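Local structure of beta-galactosidase (Geobacillus stearothermophilus, 5DFA) at residues D284-W289 with L320-P325; L327-K332 with S368-H373. The protein probably hydrolyses terminal non-reducing beta-D-galactose residues from beta-D-galactosides, as a zinc-containing enzyme of glycoside hydrolase family 42. The protein carries 1 engineered substitution. All coordinates share one frame; numbering follows the deposited sequence.

Contact 1: D284-W289 with L320-P325; sequences DAYPAW and LMACTP. Engineered in segment 320-325: Ala322 (natural residue Glu).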
ATOM      1  N   ASP A 284      14.049   1.735  25.825  1.00 31.75           N
ATOM      2  CA  ASP A 284      13.115   2.843  25.689  1.00 31.90           C
ATOM      3  C   ASP A 284      11.696   2.343  25.441  1.00 34.71           C
ATOM      4  O   ASP A 284      11.434   1.652  24.457  1.00 28.20           O
ATOM      5  CB  ASP A 284      13.553   3.768  24.551  1.00 39.92           C
ATOM      6  CG  ASP A 284      15.016   4.158  24.651  1.00 33.70           C
ATOM      7  OD1 ASP A 284      15.655   4.349  23.595  1.00 43.63           O
ATOM      8  OD2 ASP A 284      15.528   4.265  25.784  1.00 31.24           O
ATOM      9  N   ALA A 285      10.783   2.701  26.338  1.00 31.02           N
ATOM     10  CA  ALA A 285       9.409   2.219  26.268  1.00 29.58           C
ATOM     11  C   ALA A 285       8.434   3.315  25.863  1.00 32.08           C
ATOM     12  O   ALA A 285       8.374   4.370  26.494  1.00 28.42           O
ATOM     13  CB  ALA A 285       8.997   1.631  27.601  1.00 26.89           C
ATOM     14  N   TYR A 286       7.662   3.057  24.812  1.00 28.50           N
ATOM     15  CA  TYR A 286       6.623   3.988  24.389  1.00 27.94           C
ATOM     16  C   TYR A 286       5.318   3.268  24.062  1.00 31.90           C
ATOM     17  O   TYR A 286       4.931   3.179  22.896  1.00 36.34           O
ATOM     18  CB  TYR A 286       7.093   4.797  23.179  1.00 30.20           C
ATOM     19  CG  TYR A 286       8.414   5.496  23.397  1.00 31.27           C
ATOM     20  CD1 TYR A 286       8.503   6.616  24.214  1.00 30.16           C
ATOM     21  CD2 TYR A 286       9.575   5.033  22.790  1.00 33.80           C
ATOM     22  CE1 TYR A 286       9.710   7.256  24.419  1.00 36.52           C
ATOM     23  CE2 TYR A 286      10.787   5.668  22.988  1.00 30.76           C
ATOM     24  CZ  TYR A 286      10.848   6.779  23.804  1.00 43.14           C
ATOM     25  OH  TYR A 286      12.051   7.415  24.005  1.00 50.55           O
ATOM     26  N   PRO A 287       4.633   2.749  25.094  1.00 29.41           N
ATOM     27  CA  PRO A 287       3.340   2.095  24.875  1.00 34.19           C
ATOM     28  C   PRO A 287       2.272   3.112  24.495  1.00 33.30           C
ATOM     29  O   PRO A 287       2.231   4.198  25.075  1.00 23.30           O
ATOM     30  CB  PRO A 287       3.026   1.453  26.234  1.00 29.01           C
ATOM     31  CG  PRO A 287       4.311   1.506  27.013  1.00 21.76           C
ATOM     32  CD  PRO A 287       5.024   2.716  26.512  1.00 27.20           C
ATOM     33  N   ALA A 288       1.427   2.769  23.529  1.00 23.55           N
ATOM     34  CA  ALA A 288       0.359   3.666  23.107  1.00 27.51           C
ATOM     35  C   ALA A 288      -0.806   3.606  24.087  1.00 25.24           C
ATOM     36  O   ALA A 288      -1.857   3.045  23.775  1.00 25.49           O
ATOM     37  CB  ALA A 288      -0.106   3.316  21.702  1.00 18.03           C
ATOM     38  N   TRP A 289      -0.610   4.178  25.272  1.00 26.31           N
ATOM     39  CA  TRP A 289      -1.637   4.174  26.311  1.00 22.93           C
ATOM     40  C   TRP A 289      -2.922   4.827  25.815  1.00 20.93           C
ATOM     41  O   TRP A 289      -2.882   5.770  25.023  1.00 21.85           O
ATOM     42  CB  TRP A 289      -1.143   4.890  27.573  1.00 22.81           C
ATOM     43  CG  TRP A 289       0.083   4.284  28.200  1.00 25.14           C
ATOM     44  CD1 TRP A 289       1.344   4.805  28.204  1.00 28.86           C
ATOM     45  CD2 TRP A 289       0.159   3.045  28.922  1.00 17.87           C
ATOM     46  NE1 TRP A 289       2.200   3.969  28.880  1.00 20.85           N
ATOM     47  CE2 TRP A 289       1.498   2.883  29.329  1.00 19.27           C
ATOM     48  CE3 TRP A 289      -0.774   2.059  29.260  1.00 16.57           C
ATOM     49  CZ2 TRP A 289       1.928   1.774  30.057  1.00 18.47           C
ATOM     50  CZ3 TRP A 289      -0.344   0.959  29.982  1.00 15.58           C
ATOM     51  CH2 TRP A 289       0.994   0.826  30.372  1.00 23.05           C
ATOM     52  N   LEU A 320      15.290   1.807  32.745  1.00 35.37           N
ATOM     53  CA  LEU A 320      14.461   2.495  31.767  1.00 29.71           C
ATOM     54  C   LEU A 320      15.205   3.744  31.317  1.00 32.19           C
ATOM     55  O   LEU A 320      15.310   4.713  32.066  1.00 34.36           O
ATOM     56  CB  LEU A 320      13.096   2.858  32.349  1.00 34.94           C
ATOM     57  CG  LEU A 320      12.097   3.453  31.353  1.00 30.32           C
ATOM     58  CD1 LEU A 320      11.705   2.425  30.302  1.00 30.90           C
ATOM     59  CD2 LEU A 320      10.868   3.990  32.072  1.00 33.58           C
ATOM     60  N   MET A 321      15.741   3.709  30.102  1.00 35.86           N
ATOM     61  CA  MET A 321      16.551   4.812  29.601  1.00 33.45           C
ATOM     62  C   MET A 321      15.679   5.932  29.048  1.00 29.14           C
ATOM     63  O   MET A 321      16.065   7.102  29.076  1.00 30.19           O
ATOM     64  CB  MET A 321      17.527   4.320  28.528  1.00 33.19           C
ATOM     65  CG  MET A 321      18.530   5.368  28.070  1.00 30.94           C
ATOM     66  SD  MET A 321      19.458   6.094  29.437  1.00 46.50           S
ATOM     67  CE  MET A 321      20.243   4.639  30.128  1.00 25.08           C
ATOM     68  N   ALA A 322      14.501   5.575  28.548  1.00 33.93           N
ATOM     69  CA  ALA A 322      13.591   6.575  28.006  1.00 33.64           C
ATOM     70  C   ALA A 322      12.133   6.130  28.019  1.00 43.30           C
ATOM     71  O   ALA A 322      11.810   4.977  27.733  1.00 35.42           O
ATOM     72  CB  ALA A 322      14.006   6.950  26.590  1.00 28.48           C
ATOM     73  N   CYS A 323      11.267   7.070  28.373  1.00 41.32           N
ATOM     74  CA  CYS A 323       9.827   6.932  28.222  1.00 28.57           C
ATOM     75  C   CYS A 323       9.281   8.348  28.138  1.00 31.29           C
ATOM     76  O   CYS A 323       9.991   9.299  28.454  1.00 31.99           O
ATOM     77  CB  CYS A 323       9.201   6.165  29.388  1.00 39.97           C
ATOM     78  SG  CYS A 323       9.162   7.071  30.952  1.00 29.94           S
ATOM     79  N   THR A 324       8.037   8.505  27.706  1.00 23.79           N
ATOM     80  CA  THR A 324       7.459   9.840  27.657  1.00 30.43           C
ATOM     81  C   THR A 324       6.576  10.091  28.877  1.00 35.51           C
ATOM     82  O   THR A 324       5.805   9.223  29.290  1.00 28.79           O
ATOM     83  CB  THR A 324       6.652  10.074  26.357  1.00 36.66           C
ATOM     84  OG1 THR A 324       6.141  11.414  26.346  1.00 31.79           O
ATOM     85  CG2 THR A 324       5.501   9.085  26.230  1.00 23.91           C
ATOM     86  N   PRO A 325       6.712  11.281  29.478  1.00 34.55           N
ATOM     87  CA  PRO A 325       5.885  11.672  30.623  1.00 29.70           C
ATOM     88  C   PRO A 325       4.483  12.086  30.193  1.00 35.52           C
ATOM     89  O   PRO A 325       3.647  12.405  31.039  1.00 33.35           O
ATOM     90  CB  PRO A 325       6.651  12.856  31.217  1.00 29.20           C
ATOM     91  CG  PRO A 325       7.362  13.450  30.053  1.00 26.68           C
ATOM     92  CD  PRO A 325       7.732  12.297  29.160  1.00 30.85           C
TER
HETATM   93  O   HOH W   1       6.380   6.058  27.568  1.00 24.99           O
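Asp284 and Ala322 sit side by side on two parallel strands, their CA atoms 4.4 Å apart and their side chains on the same face of the sheet. Between these segments the link is Ala285 N, which donates to Ala322 O over 2.9 Å in a moderately bent bond (152° at the hydrogen). The same carbonyl oxygen also receives a CA-H...O contact from Asp284. One step on, water 1 takes over the bridging, donating to Ala285 O and accepting from Thr324 N.

The side chain of Asp284 can be followed outward. CB lies 3.8 Å from Ala322 CB. With CG turned anti to its own carbonyl carbon (chi1 -50°), the carboxylate leans toward Ala322. CG is 3.5 Å from Ala322 CB. OD2 closes to 3.2 Å from that methyl while also resting against Met321 CB. The other oxygen, OD1, accepts from Asn255 ND2 and lies close to Glu158, the predicted proton donor. A leucine in place of Asp284 would probably leave Asn255 ND2 without this acceptor and disturb the polar surroundings of Glu158.

Tyr286 leans across from farther along the chain, its OH 3.3 Å from Ala322 CB and hydrogen-bonded to a bound glycerol. Its CE1 lies 3.8 Å from Cys323 CA, the ring being tilted against that backbone. On the opposite face of the sheet, Ala285 CB meets Leu320 CD1, and both pack on Met349 of helix 341-351.

Ala322 is an engineered replacement for a glutamate, the predicted nucleophile. These neighbouring strand ends belong to a beta-alpha-beta unit of the (beta/alpha)8 TIM barrel, with the predicted nucleophile position at the C-terminal end of its strand, as is usual for active sites of this fold.

Contact 2: L327-K332 with S368-H373; sequences LVNWHK and SFEKFH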
ATOM      1  N   LEU A 327       3.306  12.134  25.970  1.00 25.48           N
ATOM      2  CA  LEU A 327       3.019  11.589  24.646  1.00 24.89           C
ATOM      3  C   LEU A 327       4.243  11.614  23.733  1.00 31.26           C
ATOM      4  O   LEU A 327       5.260  12.224  24.055  1.00 28.31           O
ATOM      5  CB  LEU A 327       1.866  12.360  23.990  1.00 21.79           C
ATOM      6  CG  LEU A 327       2.114  13.717  23.315  1.00 32.69           C
ATOM      7  CD1 LEU A 327       0.801  14.284  22.791  1.00 24.37           C
ATOM      8  CD2 LEU A 327       2.792  14.728  24.233  1.00 18.87           C
ATOM      9  N   VAL A 328       4.136  10.939  22.592  1.00 26.97           N
ATOM     10  CA  VAL A 328       5.193  10.968  21.588  1.00 27.69           C
ATOM     11  C   VAL A 328       4.728  11.747  20.363  1.00 29.74           C
ATOM     12  O   VAL A 328       3.632  12.308  20.356  1.00 27.60           O
ATOM     13  CB  VAL A 328       5.624   9.551  21.165  1.00 27.84           C
ATOM     14  CG1 VAL A 328       6.235   8.808  22.345  1.00 24.41           C
ATOM     15  CG2 VAL A 328       4.443   8.782  20.590  1.00 23.10           C
ATOM     16  N   ASN A 329       5.559  11.774  19.328  1.00 37.12           N
ATOM     17  CA  ASN A 329       5.268  12.562  18.137  1.00 33.98           C
ATOM     18  C   ASN A 329       5.048  11.715  16.889  1.00 32.89           C
ATOM     19  O   ASN A 329       4.473  12.182  15.906  1.00 29.14           O
ATOM     20  CB  ASN A 329       6.404  13.552  17.873  1.00 29.48           C
ATOM     21  CG  ASN A 329       7.726  12.856  17.601  1.00 35.94           C
ATOM     22  OD1 ASN A 329       8.164  12.006  18.377  1.00 30.80           O
ATOM     23  ND2 ASN A 329       8.359  13.204  16.487  1.00 30.85           N
ATOM     24  N   TRP A 330       5.503  10.466  16.935  1.00 30.21           N
ATOM     25  CA  TRP A 330       5.619   9.656  15.727  1.00 29.66           C
ATOM     26  C   TRP A 330       4.568   8.555  15.586  1.00 30.40           C
ATOM     27  O   TRP A 330       4.634   7.755  14.653  1.00 34.60           O
ATOM     28  CB  TRP A 330       7.016   9.034  15.668  1.00 27.24           C
ATOM     29  CG  TRP A 330       7.377   8.259  16.897  1.00 34.49           C
ATOM     30  CD1 TRP A 330       7.920   8.752  18.049  1.00 31.85           C
ATOM     31  CD2 TRP A 330       7.220   6.850  17.099  1.00 28.29           C
ATOM     32  NE1 TRP A 330       8.111   7.737  18.955  1.00 36.43           N
ATOM     33  CE2 TRP A 330       7.690   6.559  18.396  1.00 33.18           C
ATOM     34  CE3 TRP A 330       6.729   5.807  16.309  1.00 27.00           C
ATOM     35  CZ2 TRP A 330       7.682   5.268  18.920  1.00 25.59           C
ATOM     36  CZ3 TRP A 330       6.722   4.526  16.832  1.00 29.70           C
ATOM     37  CH2 TRP A 330       7.196   4.268  18.124  1.00 26.90           C
ATOM     38  N   HIS A 331       3.605   8.508  16.499  1.00 30.10           N
ATOM     39  CA  HIS A 331       2.519   7.537  16.390  1.00 30.77           C
ATOM     40  C   HIS A 331       1.439   8.040  15.437  1.00 30.65           C
ATOM     41  O   HIS A 331       1.353   9.238  15.167  1.00 32.51           O
ATOM     42  CB  HIS A 331       1.911   7.238  17.761  1.00 25.54           C
ATOM     43  CG  HIS A 331       2.719   6.286  18.586  1.00 39.10           C
ATOM     44  ND1 HIS A 331       2.416   5.996  19.900  1.00 40.46           N
ATOM     45  CD2 HIS A 331       3.816   5.553  18.283  1.00 39.27           C
ATOM     46  CE1 HIS A 331       3.294   5.128  20.370  1.00 31.61           C
ATOM     47  NE2 HIS A 331       4.154   4.842  19.410  1.00 42.93           N
ATOM     48  N   LYS A 332       0.624   7.120  14.927  1.00 28.03           N
ATOM     49  CA  LYS A 332      -0.494   7.479  14.061  1.00 33.34           C
ATOM     50  C   LYS A 332      -1.443   8.414  14.798  1.00 33.73           C
ATOM     51  O   LYS A 332      -2.001   9.344  14.216  1.00 36.68           O
ATOM     52  CB  LYS A 332      -1.246   6.231  13.591  1.00 31.48           C
ATOM     53  CG  LYS A 332      -0.395   5.230  12.825  1.00 29.31           C
ATOM     54  CD  LYS A 332      -1.222   4.018  12.418  1.00 46.05           C
ATOM     55  CE  LYS A 332      -0.356   2.933  11.799  1.00 60.67           C
ATOM     56  NZ  LYS A 332       0.343   3.409  10.573  1.00 57.92           N
ATOM     57  N   SER A 368      11.995  21.302  14.476  1.00 31.59           N
ATOM     58  CA  SER A 368      12.365  20.031  13.854  1.00 32.65           C
ATOM     59  C   SER A 368      11.492  18.859  14.315  1.00 37.45           C
ATOM     60  O   SER A 368      10.502  19.044  15.026  1.00 30.31           O
ATOM     61  CB  SER A 368      13.844  19.718  14.106  1.00 31.51           C
ATOM     62  OG  SER A 368      14.340  18.806  13.142  1.00 37.15           O
ATOM     63  N   PHE A 369      11.895  17.657  13.912  1.00 36.67           N
ATOM     64  CA  PHE A 369      11.038  16.467  13.897  1.00 30.22           C
ATOM     65  C   PHE A 369      10.291  16.142  15.194  1.00 31.91           C
ATOM     66  O   PHE A 369       9.148  15.686  15.151  1.00 21.93           O
ATOM     67  CB  PHE A 369      11.877  15.252  13.494  1.00 26.95           C
ATOM     68  CG  PHE A 369      11.096  14.178  12.792  1.00 30.37           C
ATOM     69  CD1 PHE A 369      10.641  14.369  11.497  1.00 33.00           C
ATOM     70  CD2 PHE A 369      10.826  12.971  13.418  1.00 32.73           C
ATOM     71  CE1 PHE A 369       9.930  13.382  10.840  1.00 35.91           C
ATOM     72  CE2 PHE A 369      10.112  11.980  12.769  1.00 45.02           C
ATOM     73  CZ  PHE A 369       9.664  12.186  11.478  1.00 36.12           C
ATOM     74  N   GLU A 370      10.926  16.362  16.340  1.00 34.40           N
ATOM     75  CA  GLU A 370      10.332  15.957  17.612  1.00 30.91           C
ATOM     76  C   GLU A 370       9.988  17.135  18.518  1.00 29.86           C
ATOM     77  O   GLU A 370      10.131  17.048  19.738  1.00 33.11           O
ATOM     78  CB  GLU A 370      11.273  14.998  18.348  1.00 28.28           C
ATOM     79  CG  GLU A 370      11.431  13.646  17.668  1.00 33.46           C
ATOM     80  CD  GLU A 370      12.455  12.763  18.353  1.00 39.72           C
ATOM     81  OE1 GLU A 370      13.216  13.279  19.198  1.00 30.31           O
ATOM     82  OE2 GLU A 370      12.499  11.552  18.048  1.00 34.37           O
ATOM     83  N   LYS A 371       9.522  18.229  17.925  1.00 28.22           N
ATOM     84  CA  LYS A 371       9.190  19.420  18.700  1.00 30.67           C
ATOM     85  C   LYS A 371       7.871  19.253  19.453  1.00 34.39           C
ATOM     86  O   LYS A 371       7.589  19.994  20.393  1.00 30.75           O
ATOM     87  CB  LYS A 371       9.129  20.655  17.794  1.00 32.57           C
ATOM     88  CG  LYS A 371       7.978  20.665  16.801  1.00 29.03           C
ATOM     89  CD  LYS A 371       8.067  21.884  15.891  1.00 32.74           C
ATOM     90  CE  LYS A 371       6.798  22.078  15.079  1.00 27.45           C
ATOM     91  NZ  LYS A 371       6.601  21.002  14.068  1.00 30.81           N
ATOM     92  N   PHE A 372       7.070  18.277  19.041  1.00 28.16           N
ATOM     93  CA  PHE A 372       5.802  18.005  19.709  1.00 28.31           C
ATOM     94  C   PHE A 372       5.864  16.711  20.511  1.00 31.11           C
ATOM     95  O   PHE A 372       4.839  16.195  20.959  1.00 30.91           O
ATOM     96  CB  PHE A 372       4.660  17.951  18.693  1.00 24.79           C
ATOM     97  CG  PHE A 372       4.314  19.290  18.105  1.00 33.97           C
ATOM     98  CD1 PHE A 372       4.368  20.434  18.883  1.00 33.91           C
ATOM     99  CD2 PHE A 372       3.941  19.405  16.777  1.00 27.90           C
ATOM    100  CE1 PHE A 372       4.055  21.669  18.350  1.00 40.47           C
ATOM    101  CE2 PHE A 372       3.625  20.638  16.236  1.00 30.45           C
ATOM    102  CZ  PHE A 372       3.683  21.771  17.025  1.00 31.48           C
ATOM    103  N   HIS A 373       7.074  16.190  20.688  1.00 27.50           N
ATOM    104  CA  HIS A 373       7.282  15.036  21.550  1.00 36.36           C
ATOM    105  C   HIS A 373       7.132  15.471  23.003  1.00 32.34           C
ATOM    106  O   HIS A 373       7.423  16.617  23.347  1.00 25.83           O
ATOM    107  CB  HIS A 373       8.660  14.414  21.311  1.00 27.16           C
ATOM    108  CG  HIS A 373       8.831  13.064  21.936  1.00 36.42           C
ATOM    109  ND1 HIS A 373       9.099  12.891  23.278  1.00 33.88           N
ATOM    110  CD2 HIS A 373       8.777  11.821  21.401  1.00 34.63           C
ATOM    111  CE1 HIS A 373       9.197  11.601  23.542  1.00 31.76           C
ATOM    112  NE2 HIS A 373       9.008  10.930  22.421  1.00 33.99           N
TER
HETATM  113  O   HOH W   2       2.427  15.004  19.979  1.00 23.40           O
HETATM  114  O   HOH W   3       9.347   8.219  21.329  1.00 24.92           O
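Asn329 reaches into the loop 368-373 and supplies the direct hydrogen bond between the two segments: ND2 donates to Phe369 O at 2.9 Å, a weak bond because the angle at the hydrogen is only 122°. CG of Asn329 stands between the backbone N and the carbonyl carbon (chi1 62°), which sends the amide toward the two overlapping type I turns of segment 368-373. Two waters add indirect polar links. Water 2 donates to both Val328 O and Phe372 O, tying backbone to backbone, while water 3 joins Trp330 NE1, from which it accepts, to His373 NE2 in the plane of each ring.

Both segments are loops that follow barrel strands, 318-323 and 354-359, of the TIM-barrel domain, and they probably help form the rim of the substrate pocket. Trp330 is a predicted substrate-binding residue. Glu370 OE2 holds a bound glycerol, and its side chain lies about 4 Å, between nearest atoms, from that of Arg119, also predicted to bind the substrate.

Ring contacts centre on His373. Val328 CA lies over one face of the imidazole, 4.0 Å from its centroid, in a CH-pi contact, and Leu327 O stands above the same ring. Asn329 OD1 approaches the edge instead, 3.1 Å from His373 CD2, with the amide turned 66° from the imidazole plane.

Among the remaining packing contacts, Val328 CG1 touches His373 NE2 at 3.5 Å. Glu370 CG presses against the Asn329 amide, 3.3 Å from ND2, and the carboxylate beyond it is turned nearly perpendicular to that amide. A neighbouring subunit also meets the 368-373 loop: its Asp510 forms a salt bridge with Lys371, and the ring of its Phe431 meets that of Phe372.

Contact 1 closes before contact 2 opens along the chain, and segment 327-332 begins just after segment 320-325 ends. Their centres are 13 Å apart within the TIM-barrel domain. Contact 1 joins barrel strands 282-285 and 318-323 at their C-terminal ends; contact 2 pairs the loops that follow strands 318-323 and 354-359. The two meet directly, with Tyr286 CD1 3.7 Å from Val328 CG1 and Thr324 CB 4.1 Å from His373 CE1. The predicted nucleophile position and the predicted substrate-binding Trp330 thus lie in adjoining parts of the barrel mouth, and loop 368-373 also meets a neighbouring subunit of the trimer.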